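Local structure of high affinity transport system protein p37 (Mycoplasma hyorhinis, 3EKI) at residues Lys156-Phe161 with Thr338-Tyr343; Phe152-Glu157 with Ser307-Phe312; Glu177-Phe182 with Lys331-Ile336. The protein binds thiamine diphosphate outside the cell as the probable substrate-binding lipoprotein of a high-affinity transport system. All blocks are in the same frame, centred on the assembly; numbering follows the deposited sequence.

Interaction 1: residues Lys156-Phe161 with Thr338-Tyr343; sequences KEKDKF and TNPIPY. With TPP (thiamine diphosphate), chain B.
Phe161 and Asn339 bring the two loops closest, with 5.1 Å between their CA atoms, and the chains widen to 6.6 Å between the CA atoms of Lys158 and Pro340. An inverse gamma turn centred on Asp159 bends 156-161 beside Pro340, with Lys158 and Phe161 both touching its ring, and the contact between the segments is made by van der Waals touches. Pro340 CG sits 3.3 Å from the carbonyl oxygen Lys158 O, while its CD packs 3.6 Å from CE2 of Phe161, whose side chain crosses the proline at about a right angle. Lys158 crosses it likewise: CG stands anti to the backbone N (chi1 -177°), and the chain bends only at chi4 to turn NZ back to Asp159 OD1, 2.9 Å away in a salt bridge. Asn339 OD1 lies 3.2 Å from Phe161 CA, its amide plane turned 54° from the phenyl ring. This oxygen accepts a hydrogen bond from the backbone N of Tyr162, the residue after the 156-161 segment, while Asn339 ND2 reaches Ala401 O in helix 390-402. Arg216 NH1 bonds both Lys160 O and Thr338 O, so one guanidinium links the two loops. Farther along, Tyr343 belongs to the thiamine diphosphate pocket: TPP C6 lies over one face of its ring, toward the rim, and its OH comes within 3.2 Å of TPP N3. If that thiazolium nitrogen is positively charged, as expected, the partial negative charge of the phenol oxygen may help to offset it, at the far end of a segment whose start is held by apolar contact and outside polar partners.

Interaction 2: residues Phe152-Glu157 with Ser307-Phe312; sequences FVFDKE and SEEGSF
Phe152, Phe154 and Asp155, all in the type I turn 152-155, converge on Glu309 and Gly310 of the type II turn 308-311. At Phe154 chi1 (54°) puts CG between the backbone N and the carbonyl carbon; Phe152 CB sits over the centre of one face of the Phe154 ring, 3.5 Å above its plane. The edge of this ring meets Glu309, CE2 lying 3.8 Å from CD. Phe152 runs past Glu309 in the opposite direction, CE2 reaching 3.3 Å from Glu309 O, its ring nearly perpendicular to the carboxylate. Gly310 turns its CA to the edge of the Phe154 ring, 4.2 Å from CZ; Phe152 CZ is also close, leaving little room for a side chain. Glu309 is stretched out, CG anti to the backbone N (chi1 177°), and presents OE1 2.4 Å from Asp155 OD2. Oxygens this close suggest that one acid probably carries a proton; Asp155 OD2 also forms a salt bridge with Arg216 NE. Phe312 CZ touches Phe154 CE1 at 4.3 Å. The contact is buried where strands 141-152 and 304-308 end, with Ile174, Ile178 and Ile181 of helix 170-184 against Glu309 and Phe154, and Trp220 of strand 217-223 against Phe312.

Interaction 3: residues Glu177-Phe182 with Lys331-Ile336; sequences EINKIF and KMEALI
Asn179 and Glu333 have the nearest CA atoms, 6.1 Å apart, where helix 177-182 runs almost antiparallel to strand 331-336, at 161° between their directions and 7.6 Å between their axes. This is a helix packed along an outer strand of the five-stranded mixed sheet, in a protein whose family belongs to the periplasmic-binding-protein clan. The contact centres on a pair of hydrogen bonds between the Asn179 carboxamide and Ala334 N and O. Asn179 OD1 accepts from Ala334 N at 2.9 Å, the N-H meeting a lone pair in the plane of the amide; Asn179 ND2 donates to Ala334 O at 3.0 Å, again in the carbonyl plane and on a lone pair. Two bonds at one residue fix the rotation of the amide and serve backbone groups of the strand much as a neighbouring strand would. Asn179 CG stands anti to its carbonyl carbon (chi1 -73°), which directs it toward the strand, and Glu333 CB is 3.6 Å from Asn179 OD1. Beyond CG the Glu333 chain extends away from the helix to a salt bridge with Lys232 of helix 225-236. Apolar contact is modest and lies beside this pair: Ile178 CG2 meets Ala334 CB at 4.1 Å, and Ala334 CB also touches Ala175 of the same helix. On the other side of the strand, backbone hydrogen bonds join Glu333 to Ile221 and Leu335 to Ile219 of strand 217-223, and Leu335 with Ile336 forms a classic beta bulge opposite Ile219. One turn on from Ile178, Phe182 has CG anti to its backbone N (chi1 180°); its ring sits among Trp220, Phe312, Tyr187 and Phe324, and its edge meets the strand in plane, CE1 lying 3.6 Å from Met332 O.

Overall arrangement
In chain order the first halves are 152-157, 156-161, 177-182 and the second 307-312, 331-336, 338-343: interactions 2 and 3 alternate, and interaction 3 lies between the halves of interaction 1. Interactions 1 and 2 share Lys156 and Glu157 after strand 141-152, with centres about 10 Å apart; interaction 3, using helix 170-184, has its centre about 11 Å from that of interaction 2 and about 18 Å from that of interaction 1. Phe154 packs on Ile178 and Ile181, Phe312 on Phe182. Strands 304-308 and 331-337 share a mixed sheet; the loop after the latter supplies half of interaction 1. Shared loop and touching side chains connect pocket residues Tyr343 and Glu308 with the outer strand.

Interaction 1: residues Lys156-Phe161 with Thr338-Tyr343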
loop_
_atom_site.group_PDB
_atom_site.type_symbol
_atom_site.label_atom_id
_atom_site.label_comp_id
_atom_site.label_asym_id
_atom_site.label_seq_id
_atom_site.Cartn_x
_atom_site.Cartn_y
_atom_site.Cartn_z
ATOM N N LYS A 156 7.227 -0.475 13.826
ATOM C CA LYS A 156 6.636 0.760 14.352
ATOM C C LYS A 156 7.496 2.016 14.156
ATOM O O LYS A 156 7.076 3.125 14.489
ATOM C CB LYS A 156 6.291 0.593 15.835
ATOM C CG LYS A 156 5.511 -0.672 16.152
ATOM C CD LYS A 156 5.054 -0.691 17.603
ATOM C CE LYS A 156 4.588 -2.076 18.016
ATOM N NZ LYS A 156 3.567 -2.019 19.100
ATOM N N GLU A 157 8.695 1.832 13.617
ATOM C CA GLU A 157 9.635 2.906 13.378
ATOM C C GLU A 157 9.980 3.062 11.898
ATOM O O GLU A 157 10.530 2.187 11.209
ATOM C CB GLU A 157 10.918 2.652 14.182
ATOM C CG GLU A 157 10.999 3.385 15.499
ATOM C CD GLU A 157 12.094 2.886 16.423
ATOM O OE1 GLU A 157 12.906 2.015 16.051
ATOM O OE2 GLU A 157 12.150 3.368 17.576
ATOM N N LYS A 158 9.624 4.259 11.410
ATOM C CA LYS A 158 9.816 4.494 9.994
ATOM C C LYS A 158 11.264 4.431 9.544
ATOM O O LYS A 158 11.591 3.808 8.526
ATOM C CB LYS A 158 9.280 5.886 9.606
ATOM C CG LYS A 158 9.415 6.115 8.119
ATOM C CD LYS A 158 8.886 7.434 7.603
ATOM C CE LYS A 158 9.396 7.711 6.203
ATOM N NZ LYS A 158 10.887 7.744 6.098
ATOM N N ASP A 159 12.132 5.131 10.291
ATOM C CA ASP A 159 13.443 5.415 9.698
ATOM C C ASP A 159 14.436 4.281 9.933
ATOM O O ASP A 159 15.422 4.368 10.669
ATOM C CB ASP A 159 13.927 6.775 10.202
ATOM C CG ASP A 159 13.356 7.949 9.426
ATOM O OD1 ASP A 159 12.588 7.804 8.450
ATOM O OD2 ASP A 159 13.668 9.108 9.778
ATOM N N LYS A 160 14.158 3.162 9.273
ATOM C CA LYS A 160 15.009 1.983 9.173
ATOM C C LYS A 160 15.240 1.713 7.685
ATOM O O LYS A 160 14.260 1.531 6.952
ATOM C CB LYS A 160 14.431 0.731 9.808
ATOM C CG LYS A 160 13.843 0.835 11.194
ATOM C CD LYS A 160 14.889 1.037 12.268
ATOM C CE LYS A 160 14.272 0.915 13.661
ATOM N NZ LYS A 160 15.110 1.619 14.679
ATOM N N PHE A 161 16.497 1.718 7.267
ATOM C CA PHE A 161 16.895 1.561 5.892
ATOM C C PHE A 161 17.982 0.490 5.722
ATOM O O PHE A 161 18.631 0.111 6.695
ATOM C CB PHE A 161 17.456 2.866 5.313
ATOM C CG PHE A 161 16.491 4.028 5.324
ATOM C CD1 PHE A 161 16.331 4.773 6.483
ATOM C CD2 PHE A 161 15.781 4.346 4.181
ATOM C CE1 PHE A 161 15.458 5.852 6.500
ATOM C CE2 PHE A 161 14.899 5.421 4.212
ATOM C CZ PHE A 161 14.744 6.148 5.366
ATOM N N THR A 338 11.836 -3.803 2.807
ATOM C CA THR A 338 12.443 -2.728 2.034
ATOM C C THR A 338 12.495 -1.430 2.834
ATOM O O THR A 338 12.094 -1.361 3.983
ATOM C CB THR A 338 11.684 -2.453 0.728
ATOM O OG1 THR A 338 10.422 -1.795 1.028
ATOM C CG2 THR A 338 11.343 -3.723 -0.038
ATOM N N ASN A 339 13.001 -0.378 2.189
ATOM C CA ASN A 339 12.968 0.980 2.689
ATOM C C ASN A 339 11.507 1.450 2.638
ATOM O O ASN A 339 10.715 0.878 1.901
ATOM C CB ASN A 339 13.872 1.891 1.878
ATOM C CG ASN A 339 15.342 1.532 1.915
ATOM O OD1 ASN A 339 15.827 1.006 2.907
ATOM N ND2 ASN A 339 16.031 1.834 0.819
ATOM N N PRO A 340 11.195 2.433 3.473
ATOM C CA PRO A 340 9.798 2.874 3.595
ATOM C C PRO A 340 9.397 4.041 2.705
ATOM O O PRO A 340 10.210 4.931 2.452
ATOM C CB PRO A 340 9.817 3.327 5.047
ATOM C CG PRO A 340 11.160 3.962 5.215
ATOM C CD PRO A 340 12.102 3.141 4.366
ATOM N N ILE A 341 8.124 4.002 2.272
ATOM C CA ILE A 341 7.592 5.152 1.505
ATOM C C ILE A 341 6.229 5.530 2.051
ATOM O O ILE A 341 5.629 4.770 2.813
ATOM C CB ILE A 341 7.492 4.840 0.007
ATOM C CG1 ILE A 341 6.523 3.723 -0.353
ATOM C CG2 ILE A 341 8.893 4.566 -0.542
ATOM C CD1 ILE A 341 6.286 3.535 -1.840
ATOM N N PRO A 342 5.690 6.705 1.748
ATOM C CA PRO A 342 4.429 7.096 2.392
ATOM C C PRO A 342 3.220 6.265 1.993
ATOM O O PRO A 342 3.177 5.712 0.910
ATOM C CB PRO A 342 4.224 8.530 1.873
ATOM C CG PRO A 342 5.628 8.985 1.556
ATOM C CD PRO A 342 6.234 7.758 0.871
ATOM N N TYR A 343 2.249 6.195 2.906
ATOM C CA TYR A 343 0.979 5.567 2.563
ATOM C C TYR A 343 0.263 6.433 1.524
ATOM O O TYR A 343 0.829 7.410 1.030
ATOM C CB TYR A 343 0.112 5.326 3.803
ATOM C CG TYR A 343 -0.523 3.964 3.861
ATOM C CD1 TYR A 343 -1.882 3.750 3.864
ATOM C CD2 TYR A 343 0.278 2.817 3.899
ATOM C CE1 TYR A 343 -2.432 2.477 3.911
ATOM C CE2 TYR A 343 -0.259 1.556 3.955
ATOM C CZ TYR A 343 -1.620 1.372 3.963
ATOM O OH TYR A 343 -2.158 0.098 4.012
HETATM N "N1'" TPP B . -4.823 -3.062 4.805
HETATM C "C2'" TPP B . -6.059 -3.441 4.395
HETATM C CM2 TPP B . -7.153 -3.644 5.448
HETATM N "N3'" TPP B . -6.323 -3.623 3.089
HETATM C "C4'" TPP B . -5.365 -3.330 2.169
HETATM N "N4'" TPP B . -5.678 -3.434 0.875
HETATM C "C5'" TPP B . -4.065 -2.994 2.573
HETATM C "C6'" TPP B . -3.833 -2.875 3.938
HETATM C "C7'" TPP B . -2.885 -2.734 1.624
HETATM N N3 TPP B . -2.726 -1.346 1.157
HETATM C C2 TPP B . -3.724 -0.480 0.976
HETATM S S1 TPP B . -3.073 1.053 0.445
HETATM C C5 TPP B . -1.437 0.441 0.457
HETATM C C4 TPP B . -1.495 -0.906 0.760
HETATM C CM4 TPP B . -0.223 -1.722 1.077
HETATM C C6 TPP B . -0.211 1.242 0.005
HETATM C C7 TPP B . -0.167 1.338 -1.523
HETATM O O7 TPP B . 0.007 0.015 -2.071
HETATM P PA TPP B . -0.398 -0.420 -3.546
HETATM O O1A TPP B . -0.373 -1.901 -3.619
HETATM O O2A TPP B . -1.704 0.210 -3.938
HETATM O O3A TPP B . 0.631 0.249 -4.537
HETATM P PB TPP B . 2.047 -0.353 -4.996
HETATM O O1B TPP B . 2.954 -0.488 -3.811
HETATM O O2B TPP B . 2.581 0.715 -6.032
HETATM O O3B TPP B . 1.823 -1.704 -5.799
#

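Interaction 2: residues Phe152-Glu157 with Ser307-Phe312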
loop_
_atom_site.group_PDB
_atom_site.type_symbol
_atom_site.label_atom_id
_atom_site.label_comp_id
_atom_site.label_asym_id
_atom_site.label_seq_id
_atom_site.Cartn_x
_atom_site.Cartn_y
_atom_site.Cartn_z
ATOM N N PHE A 152 2.264 -2.093 12.163
ATOM C CA PHE A 152 2.447 -3.487 12.518
ATOM C C PHE A 152 3.252 -3.583 13.814
ATOM O O PHE A 152 4.141 -2.763 14.088
ATOM C CB PHE A 152 3.197 -4.177 11.391
ATOM C CG PHE A 152 2.483 -4.440 10.090
ATOM C CD1 PHE A 152 1.307 -5.169 9.989
ATOM C CD2 PHE A 152 3.026 -3.927 8.919
ATOM C CE1 PHE A 152 0.720 -5.402 8.757
ATOM C CE2 PHE A 152 2.458 -4.168 7.685
ATOM C CZ PHE A 152 1.294 -4.906 7.606
ATOM N N VAL A 153 2.954 -4.603 14.618
ATOM C CA VAL A 153 3.715 -4.776 15.845
ATOM C C VAL A 153 5.208 -4.961 15.587
ATOM O O VAL A 153 5.955 -4.632 16.501
ATOM C CB VAL A 153 3.189 -5.956 16.658
ATOM C CG1 VAL A 153 1.791 -5.559 17.147
ATOM C CG2 VAL A 153 3.151 -7.226 15.860
ATOM N N PHE A 154 5.572 -5.417 14.404
ATOM C CA PHE A 154 6.971 -5.656 14.019
ATOM C C PHE A 154 7.610 -4.510 13.240
ATOM O O PHE A 154 8.773 -4.596 12.797
ATOM C CB PHE A 154 7.024 -6.976 13.245
ATOM C CG PHE A 154 6.078 -7.084 12.063
ATOM C CD1 PHE A 154 4.909 -7.812 12.145
ATOM C CD2 PHE A 154 6.341 -6.430 10.861
ATOM C CE1 PHE A 154 3.986 -7.910 11.118
ATOM C CE2 PHE A 154 5.435 -6.531 9.820
ATOM C CZ PHE A 154 4.282 -7.263 9.926
ATOM N N ASP A 155 6.954 -3.371 13.012
ATOM C CA ASP A 155 7.540 -2.276 12.218
ATOM C C ASP A 155 6.913 -0.939 12.618
ATOM O O ASP A 155 6.178 -0.311 11.852
ATOM C CB ASP A 155 7.330 -2.556 10.740
ATOM C CG ASP A 155 7.951 -1.607 9.746
ATOM O OD1 ASP A 155 8.868 -0.832 10.103
ATOM O OD2 ASP A 155 7.529 -1.645 8.563
ATOM N N LYS A 156 7.227 -0.475 13.826
ATOM C CA LYS A 156 6.636 0.760 14.352
ATOM C C LYS A 156 7.496 2.016 14.156
ATOM O O LYS A 156 7.076 3.125 14.489
ATOM C CB LYS A 156 6.291 0.593 15.835
ATOM C CG LYS A 156 5.511 -0.672 16.152
ATOM C CD LYS A 156 5.054 -0.691 17.603
ATOM C CE LYS A 156 4.588 -2.076 18.016
ATOM N NZ LYS A 156 3.567 -2.019 19.100
ATOM N N GLU A 157 8.695 1.832 13.617
ATOM C CA GLU A 157 9.635 2.906 13.378
ATOM C C GLU A 157 9.980 3.062 11.898
ATOM O O GLU A 157 10.530 2.187 11.209
ATOM C CB GLU A 157 10.918 2.652 14.182
ATOM C CG GLU A 157 10.999 3.385 15.499
ATOM C CD GLU A 157 12.094 2.886 16.423
ATOM O OE1 GLU A 157 12.906 2.015 16.051
ATOM O OE2 GLU A 157 12.150 3.368 17.576
ATOM N N SER A 307 6.277 -8.757 -2.109
ATOM C CA SER A 307 4.929 -8.347 -1.718
ATOM C C SER A 307 4.991 -7.133 -0.826
ATOM O O SER A 307 6.044 -6.686 -0.370
ATOM C CB SER A 307 4.194 -9.467 -0.985
ATOM O OG SER A 307 4.646 -9.524 0.354
ATOM N N GLU A 308 3.792 -6.585 -0.558
ATOM C CA GLU A 308 3.677 -5.619 0.511
ATOM C C GLU A 308 4.119 -6.251 1.824
ATOM O O GLU A 308 3.790 -7.411 2.069
ATOM C CB GLU A 308 2.209 -5.182 0.650
ATOM C CG GLU A 308 1.514 -4.737 -0.614
ATOM C CD GLU A 308 0.805 -5.842 -1.355
ATOM O OE1 GLU A 308 -0.175 -5.508 -2.076
ATOM O OE2 GLU A 308 1.199 -7.029 -1.233
ATOM N N GLU A 309 4.823 -5.496 2.637
ATOM C CA GLU A 309 5.128 -5.957 3.989
ATOM C C GLU A 309 3.832 -6.364 4.680
ATOM O O GLU A 309 2.850 -5.632 4.729
ATOM C CB GLU A 309 5.865 -4.897 4.780
ATOM C CG GLU A 309 6.136 -5.337 6.213
ATOM C CD GLU A 309 6.753 -4.268 7.078
ATOM O OE1 GLU A 309 6.135 -3.192 7.281
ATOM O OE2 GLU A 309 7.868 -4.529 7.578
ATOM N N GLY A 310 3.824 -7.561 5.255
ATOM C CA GLY A 310 2.708 -8.016 6.058
ATOM C C GLY A 310 1.399 -8.220 5.335
ATOM O O GLY A 310 0.358 -8.143 6.002
ATOM N N SER A 311 1.423 -8.503 4.037
ATOM C CA SER A 311 0.211 -8.719 3.257
ATOM C C SER A 311 -0.645 -9.828 3.847
ATOM O O SER A 311 -1.865 -9.846 3.685
ATOM C CB SER A 311 0.596 -9.020 1.809
ATOM O OG SER A 311 1.489 -10.087 1.673
ATOM N N PHE A 312 -0.036 -10.771 4.576
ATOM C CA PHE A 312 -0.808 -11.845 5.205
ATOM C C PHE A 312 -1.798 -11.296 6.228
ATOM O O PHE A 312 -2.813 -11.895 6.572
ATOM C CB PHE A 312 0.148 -12.868 5.832
ATOM C CG PHE A 312 1.203 -12.271 6.734
ATOM C CD1 PHE A 312 0.888 -11.893 8.038
ATOM C CD2 PHE A 312 2.517 -12.085 6.305
ATOM C CE1 PHE A 312 1.828 -11.344 8.876
ATOM C CE2 PHE A 312 3.453 -11.520 7.147
ATOM C CZ PHE A 312 3.122 -11.136 8.429
#

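Interaction 3: residues Glu177-Phe182 with Lys331-Ile336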
loop_
_atom_site.group_PDB
_atom_site.type_symbol
_atom_site.label_atom_id
_atom_site.label_comp_id
_atom_site.label_asym_id
_atom_site.label_seq_id
_atom_site.Cartn_x
_atom_site.Cartn_y
_atom_site.Cartn_z
ATOM N N GLU A 177 11.393 -10.690 12.833
ATOM C CA GLU A 177 10.201 -10.486 13.662
ATOM C C GLU A 177 8.951 -10.958 12.939
ATOM O O GLU A 177 8.020 -11.516 13.523
ATOM C CB GLU A 177 10.120 -9.017 14.039
ATOM C CG GLU A 177 11.209 -8.539 14.994
ATOM C CD GLU A 177 10.715 -8.888 16.402
ATOM O OE1 GLU A 177 10.998 -10.009 16.865
ATOM O OE2 GLU A 177 10.024 -8.030 16.996
ATOM N N ILE A 178 8.873 -10.744 11.624
ATOM C CA ILE A 178 7.779 -11.261 10.821
ATOM C C ILE A 178 7.750 -12.787 10.887
ATOM O O ILE A 178 6.697 -13.409 11.017
ATOM C CB ILE A 178 7.881 -10.768 9.368
ATOM C CG1 ILE A 178 7.623 -9.263 9.267
ATOM C CG2 ILE A 178 6.978 -11.544 8.438
ATOM C CD1 ILE A 178 7.911 -8.660 7.912
ATOM N N ASN A 179 8.924 -13.422 10.805
ATOM C CA ASN A 179 8.980 -14.879 10.824
ATOM C C ASN A 179 8.538 -15.447 12.164
ATOM O O ASN A 179 7.949 -16.540 12.153
ATOM C CB ASN A 179 10.403 -15.351 10.466
ATOM C CG ASN A 179 10.646 -15.130 8.976
ATOM O OD1 ASN A 179 9.684 -15.073 8.217
ATOM N ND2 ASN A 179 11.905 -15.034 8.575
ATOM N N LYS A 180 8.785 -14.733 13.258
ATOM C CA LYS A 180 8.332 -15.163 14.573
ATOM C C LYS A 180 6.809 -15.166 14.635
ATOM O O LYS A 180 6.214 -15.931 15.395
ATOM C CB LYS A 180 8.903 -14.252 15.661
ATOM C CG LYS A 180 7.944 -13.980 16.808
ATOM C CD LYS A 180 8.691 -13.785 18.117
ATOM C CE LYS A 180 10.151 -14.189 17.987
ATOM N NZ LYS A 180 11.005 -13.051 17.546
ATOM N N ILE A 181 6.181 -14.311 13.834
ATOM C CA ILE A 181 4.726 -14.247 13.798
ATOM C C ILE A 181 4.093 -15.141 12.773
ATOM O O ILE A 181 2.983 -15.681 12.964
ATOM C CB ILE A 181 4.314 -12.760 13.574
ATOM C CG1 ILE A 181 4.461 -11.908 14.838
ATOM C CG2 ILE A 181 2.915 -12.620 13.015
ATOM C CD1 ILE A 181 4.407 -10.418 14.532
ATOM N N PHE A 182 4.731 -15.339 11.627
ATOM C CA PHE A 182 4.164 -16.009 10.471
ATOM C C PHE A 182 4.652 -17.450 10.313
ATOM O O PHE A 182 3.913 -18.287 9.803
ATOM C CB PHE A 182 4.546 -15.207 9.213
ATOM C CG PHE A 182 4.030 -15.786 7.914
ATOM C CD1 PHE A 182 4.828 -16.599 7.134
ATOM C CD2 PHE A 182 2.748 -15.500 7.481
ATOM C CE1 PHE A 182 4.387 -17.140 5.942
ATOM C CE2 PHE A 182 2.306 -16.033 6.287
ATOM C CZ PHE A 182 3.111 -16.841 5.510
ATOM N N LYS A 331 8.709 -24.442 3.415
ATOM C CA LYS A 331 8.299 -23.320 4.198
ATOM C C LYS A 331 8.533 -22.065 3.330
ATOM O O LYS A 331 9.422 -22.009 2.498
ATOM C CB LYS A 331 9.089 -23.127 5.489
ATOM C CG LYS A 331 9.391 -24.320 6.358
ATOM C CD LYS A 331 10.079 -23.882 7.641
ATOM C CE LYS A 331 11.533 -23.494 7.396
ATOM N NZ LYS A 331 12.301 -24.580 6.724
ATOM N N MET A 332 7.732 -21.064 3.610
ATOM C CA MET A 332 7.891 -19.720 3.088
ATOM C C MET A 332 8.216 -18.773 4.231
ATOM O O MET A 332 7.544 -18.792 5.271
ATOM C CB MET A 332 6.572 -19.343 2.440
ATOM C CG MET A 332 6.593 -18.232 1.434
ATOM S SD MET A 332 4.962 -18.063 0.644
ATOM C CE MET A 332 5.068 -16.314 0.243
ATOM N N GLU A 333 9.240 -17.944 4.086
ATOM C CA GLU A 333 9.638 -17.045 5.146
ATOM C C GLU A 333 10.149 -15.726 4.582
ATOM O O GLU A 333 10.547 -15.663 3.419
ATOM C CB GLU A 333 10.723 -17.681 6.024
ATOM C CG GLU A 333 12.008 -17.987 5.293
ATOM C CD GLU A 333 12.911 -18.980 6.018
ATOM O OE1 GLU A 333 14.141 -18.793 5.943
ATOM O OE2 GLU A 333 12.467 -19.951 6.658
ATOM N N ALA A 334 10.137 -14.713 5.426
ATOM C CA ALA A 334 10.649 -13.415 5.058
ATOM C C ALA A 334 12.178 -13.420 5.046
ATOM O O ALA A 334 12.801 -13.896 6.000
ATOM C CB ALA A 334 10.133 -12.366 6.030
ATOM N N LEU A 335 12.749 -12.854 3.996
ATOM C CA LEU A 335 14.190 -12.644 3.908
ATOM C C LEU A 335 14.619 -11.270 4.376
ATOM O O LEU A 335 15.531 -11.089 5.193
ATOM C CB LEU A 335 14.626 -12.899 2.466
ATOM C CG LEU A 335 16.095 -12.574 2.156
ATOM C CD1 LEU A 335 17.001 -13.594 2.787
ATOM C CD2 LEU A 335 16.239 -12.493 0.642
ATOM N N ILE A 336 13.941 -10.225 3.873
ATOM C CA ILE A 336 14.267 -8.860 4.203
ATOM C C ILE A 336 13.073 -7.983 3.803
ATOM O O ILE A 336 12.345 -8.386 2.890
ATOM C CB ILE A 336 15.546 -8.382 3.502
ATOM C CG1 ILE A 336 16.135 -7.078 4.030
ATOM C CG2 ILE A 336 15.346 -8.320 1.997
ATOM C CD1 ILE A 336 17.551 -6.798 3.588
#